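Local coordinates for UDP-N-acetylenolpyruvoylglucosamine reductase (Listeria monocytogenes, PDB 3TX1), which reduces UDP-N-acetyl-3-O-(1-carboxyvinyl)-alpha-D-glucosamine to UDP-N-acetylmuramate with NADPH and a bound FAD, a step of peptidoglycan biosynthesis, at residues A132-C144 and L212-M224. Sequence-based numbering, arbitrary orientation.
Sequences ALNESLSGLEFAC and LALEEKNLIQAKM
S138 and A213 form an antiparallel, hydrogen-bonded bridge that ties the short strand 137-138 to the end of strand 204-214, at the edge of the antiparallel sheet of this MurB FAD-binding domain. Two nearly straight bonds make it, S138 N to A213 O (2.8 Å, 170° at the hydrogen) and A213 N back to S138 O (3.2 Å). Helix 125-134 ends in a Schellman motif at S136, which leads into the strand, while 204-214 leads through a short link into helix 217-234, with E216 at its N-cap, and the helix packs back over the turn. Around L137 the packing is close and apolar, with A132, L137 and L212 all buried: L212 reaches across the side chain of L137 at about a right angle, its CB 3.3 Å from L137 CD2, and L212 CD1 lies near A132 CB. I117 of strand 116-120 adjoins all three. Between the helices, L133 is a knob in the hole formed by K217, I220, Q221 and M224. Its CG stands anti to the backbone N (chi1 177°), turning both methyls into that hole: L133 and I220 run past each other in opposite directions, with L133 CD1 against I220 CG2, and L133 CD2 meets M224 CE at 3.5 Å. M224 CE also touches C144 CB. Toward solvent the contact thins into longer polar chains. The bent K217 chain runs its CG past S136 OG and its CD past L133 O, and K223 offers CB to E141 while its NZ goes to E226 in a salt bridge; the amide N of Q221 turns to D225. The E141 chain, bent at chi2 (77°), rests CG on I220 CG2 and turns its carboxylate back to the loop after strand 137-138, where OE1 accepts G139 N on its syn side at 2.8 Å.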
# COMPACT_ATOMS: atom_id res chain seq x y z
N ALA A 132 -18.72 1.89 5.78
CA ALA A 132 -18.90 1.78 7.26
C ALA A 132 -19.75 2.86 7.91
O ALA A 132 -20.58 2.58 8.80
CB ALA A 132 -17.55 1.73 7.95
N LEU A 133 -19.49 4.08 7.48
CA LEU A 133 -20.22 5.25 7.93
C LEU A 133 -21.66 5.22 7.42
O LEU A 133 -22.57 5.63 8.17
CB LEU A 133 -19.55 6.51 7.42
CG LEU A 133 -20.11 7.90 7.67
CD1 LEU A 133 -20.07 8.05 9.19
CD2 LEU A 133 -19.41 9.06 6.98
N ASN A 134 -21.89 4.77 6.18
CA ASN A 134 -23.26 4.68 5.64
C ASN A 134 -24.06 3.67 6.38
O ASN A 134 -25.27 3.68 6.30
CB ASN A 134 -23.28 4.30 4.16
CG ASN A 134 -22.55 5.29 3.30
OD1 ASN A 134 -21.52 5.83 3.68
ND2 ASN A 134 -23.09 5.52 2.10
N GLU A 135 -23.38 2.79 7.10
CA GLU A 135 -24.06 1.74 7.86
C GLU A 135 -24.04 2.05 9.36
O GLU A 135 -24.59 1.31 10.16
CB GLU A 135 -23.42 0.38 7.60
CG GLU A 135 -23.09 0.13 6.13
CD GLU A 135 -24.33 0.04 5.27
OE1 GLU A 135 -25.26 -0.71 5.63
OE2 GLU A 135 -24.37 0.71 4.22
N SER A 136 -23.45 3.13 9.76
CA SER A 136 -23.43 3.32 11.17
C SER A 136 -22.65 2.16 11.73
O SER A 136 -23.06 1.48 12.62
CB SER A 136 -24.84 3.31 11.71
OG SER A 136 -25.55 4.41 11.22
N LEU A 137 -21.49 1.94 11.17
CA LEU A 137 -20.53 1.03 11.79
C LEU A 137 -19.27 1.77 12.23
O LEU A 137 -18.70 2.56 11.47
CB LEU A 137 -20.16 -0.10 10.82
CG LEU A 137 -21.03 -1.35 10.88
CD1 LEU A 137 -20.73 -2.27 9.71
CD2 LEU A 137 -20.84 -2.08 12.21
N SER A 138 -18.85 1.52 13.46
CA SER A 138 -17.66 2.16 14.01
C SER A 138 -16.48 1.22 14.20
O SER A 138 -16.64 0.04 14.50
CB SER A 138 -17.98 2.86 15.33
OG SER A 138 -16.81 3.46 15.84
N GLY A 139 -15.30 1.78 14.04
CA GLY A 139 -14.08 1.03 14.22
C GLY A 139 -13.12 1.32 13.10
O GLY A 139 -11.92 1.07 13.26
N LEU A 140 -13.64 1.79 11.95
CA LEU A 140 -12.78 2.13 10.80
C LEU A 140 -12.39 3.62 10.67
O LEU A 140 -11.50 3.98 9.89
CB LEU A 140 -13.38 1.65 9.47
CG LEU A 140 -13.18 0.20 9.02
CD1 LEU A 140 -13.77 0.07 7.62
CD2 LEU A 140 -11.73 -0.29 9.05
N GLU A 141 -13.02 4.48 11.45
CA GLU A 141 -12.79 5.89 11.26
C GLU A 141 -11.35 6.21 10.89
O GLU A 141 -11.12 7.03 9.99
CB GLU A 141 -13.22 6.68 12.49
CG GLU A 141 -14.67 6.51 12.90
CD GLU A 141 -14.92 5.19 13.62
OE1 GLU A 141 -14.07 4.27 13.50
OE2 GLU A 141 -15.97 5.09 14.30
N PHE A 142 -10.40 5.54 11.55
CA PHE A 142 -8.97 5.82 11.38
C PHE A 142 -8.41 5.71 9.95
O PHE A 142 -7.28 6.20 9.68
CB PHE A 142 -8.13 4.96 12.35
CG PHE A 142 -8.15 3.49 12.03
CD1 PHE A 142 -7.45 2.98 10.94
CD2 PHE A 142 -8.83 2.61 12.84
CE1 PHE A 142 -7.48 1.64 10.65
CE2 PHE A 142 -8.84 1.26 12.56
CZ PHE A 142 -8.17 0.78 11.46
N ALA A 143 -9.18 5.09 9.06
CA ALA A 143 -8.80 4.79 7.70
C ALA A 143 -9.52 5.62 6.64
O ALA A 143 -9.38 5.39 5.44
CB ALA A 143 -8.97 3.30 7.44
N CYS A 144 -10.27 6.62 7.05
CA CYS A 144 -11.01 7.43 6.07
C CYS A 144 -10.03 8.20 5.16
O CYS A 144 -10.41 8.70 4.07
CB CYS A 144 -11.93 8.41 6.81
SG CYS A 144 -11.03 9.52 7.97
N LEU A 212 -17.05 -4.77 13.17
CA LEU A 212 -17.30 -3.45 13.70
C LEU A 212 -18.40 -3.42 14.75
O LEU A 212 -19.01 -4.41 15.05
CB LEU A 212 -17.59 -2.47 12.58
CG LEU A 212 -16.66 -2.45 11.37
CD1 LEU A 212 -17.03 -1.36 10.39
CD2 LEU A 212 -15.19 -2.42 11.72
N ALA A 213 -18.65 -2.27 15.31
CA ALA A 213 -19.74 -2.13 16.26
C ALA A 213 -20.75 -1.05 15.83
O ALA A 213 -20.39 -0.05 15.20
CB ALA A 213 -19.19 -1.84 17.64
N LEU A 214 -22.03 -1.25 16.15
CA LEU A 214 -23.06 -0.24 15.86
C LEU A 214 -22.96 1.00 16.77
O LEU A 214 -22.81 0.88 17.98
CB LEU A 214 -24.47 -0.82 15.79
CG LEU A 214 -24.80 -1.46 14.43
CD1 LEU A 214 -26.00 -2.38 14.56
CD2 LEU A 214 -25.00 -0.44 13.30
N GLU A 215 -23.03 2.16 16.13
CA GLU A 215 -22.89 3.46 16.76
C GLU A 215 -23.46 4.54 15.85
O GLU A 215 -23.46 4.40 14.61
CB GLU A 215 -21.42 3.71 17.12
CG GLU A 215 -21.14 5.00 17.86
CD GLU A 215 -19.67 5.17 18.23
OE1 GLU A 215 -18.84 4.29 17.88
OE2 GLU A 215 -19.36 6.21 18.87
N GLU A 216 -23.93 5.63 16.45
CA GLU A 216 -24.56 6.71 15.70
C GLU A 216 -23.70 7.31 14.62
O GLU A 216 -22.48 7.40 14.76
CB GLU A 216 -25.09 7.79 16.65
CG GLU A 216 -26.29 7.28 17.42
CD GLU A 216 -26.65 8.13 18.61
OE1 GLU A 216 -25.82 8.97 19.04
OE2 GLU A 216 -27.77 7.94 19.13
N LYS A 217 -24.35 7.64 13.51
CA LYS A 217 -23.72 8.29 12.36
C LYS A 217 -22.95 9.56 12.76
O LYS A 217 -21.77 9.74 12.40
CB LYS A 217 -24.81 8.70 11.39
CG LYS A 217 -25.35 7.59 10.54
CD LYS A 217 -24.59 7.57 9.23
CE LYS A 217 -24.77 8.90 8.54
NZ LYS A 217 -24.70 8.68 7.09
N ASN A 218 -23.64 10.43 13.49
CA ASN A 218 -23.06 11.66 13.96
C ASN A 218 -21.71 11.45 14.62
O ASN A 218 -20.75 12.14 14.28
CB ASN A 218 -24.03 12.40 14.90
CG ASN A 218 -25.04 13.28 14.15
OD1 ASN A 218 -25.12 13.25 12.91
ND2 ASN A 218 -25.83 14.07 14.90
N LEU A 219 -21.63 10.49 15.55
CA LEU A 219 -20.38 10.27 16.29
C LEU A 219 -19.25 9.86 15.36
O LEU A 219 -18.19 10.44 15.41
CB LEU A 219 -20.55 9.34 17.52
CG LEU A 219 -21.63 9.77 18.55
CD1 LEU A 219 -21.75 8.82 19.73
CD2 LEU A 219 -21.42 11.19 19.05
N ILE A 220 -19.51 8.91 14.46
CA ILE A 220 -18.53 8.51 13.46
C ILE A 220 -18.20 9.71 12.54
O ILE A 220 -17.02 10.01 12.28
CB ILE A 220 -19.04 7.28 12.67
CG1 ILE A 220 -19.57 6.23 13.67
CG2 ILE A 220 -17.98 6.72 11.70
CD1 ILE A 220 -20.15 4.97 13.06
N GLN A 221 -19.23 10.43 12.10
CA GLN A 221 -19.00 11.62 11.27
C GLN A 221 -17.99 12.63 11.86
O GLN A 221 -17.08 13.11 11.18
CB GLN A 221 -20.32 12.35 11.00
CG GLN A 221 -20.22 13.30 9.83
CD GLN A 221 -19.66 12.57 8.63
OE1 GLN A 221 -20.09 11.46 8.32
NE2 GLN A 221 -18.65 13.16 8.00
N ALA A 222 -18.19 12.94 13.14
CA ALA A 222 -17.34 13.88 13.90
C ALA A 222 -15.86 13.44 13.97
O ALA A 222 -14.95 14.29 13.99
CB ALA A 222 -17.94 14.13 15.29
N LYS A 223 -15.65 12.12 14.06
CA LYS A 223 -14.32 11.54 14.00
C LYS A 223 -13.78 11.66 12.59
O LYS A 223 -12.61 12.02 12.41
CB LYS A 223 -14.32 10.06 14.41
CG LYS A 223 -14.15 9.82 15.90
CD LYS A 223 -12.72 10.09 16.36
CE LYS A 223 -12.66 10.32 17.87
NZ LYS A 223 -11.25 10.65 18.22
N MET A 224 -14.61 11.41 11.58
CA MET A 224 -14.08 11.39 10.23
C MET A 224 -13.70 12.76 9.74
O MET A 224 -12.69 12.92 9.04
CB MET A 224 -15.00 10.66 9.28
CG MET A 224 -14.95 9.17 9.57
SD MET A 224 -16.16 8.16 8.72
CE MET A 224 -15.90 8.67 7.00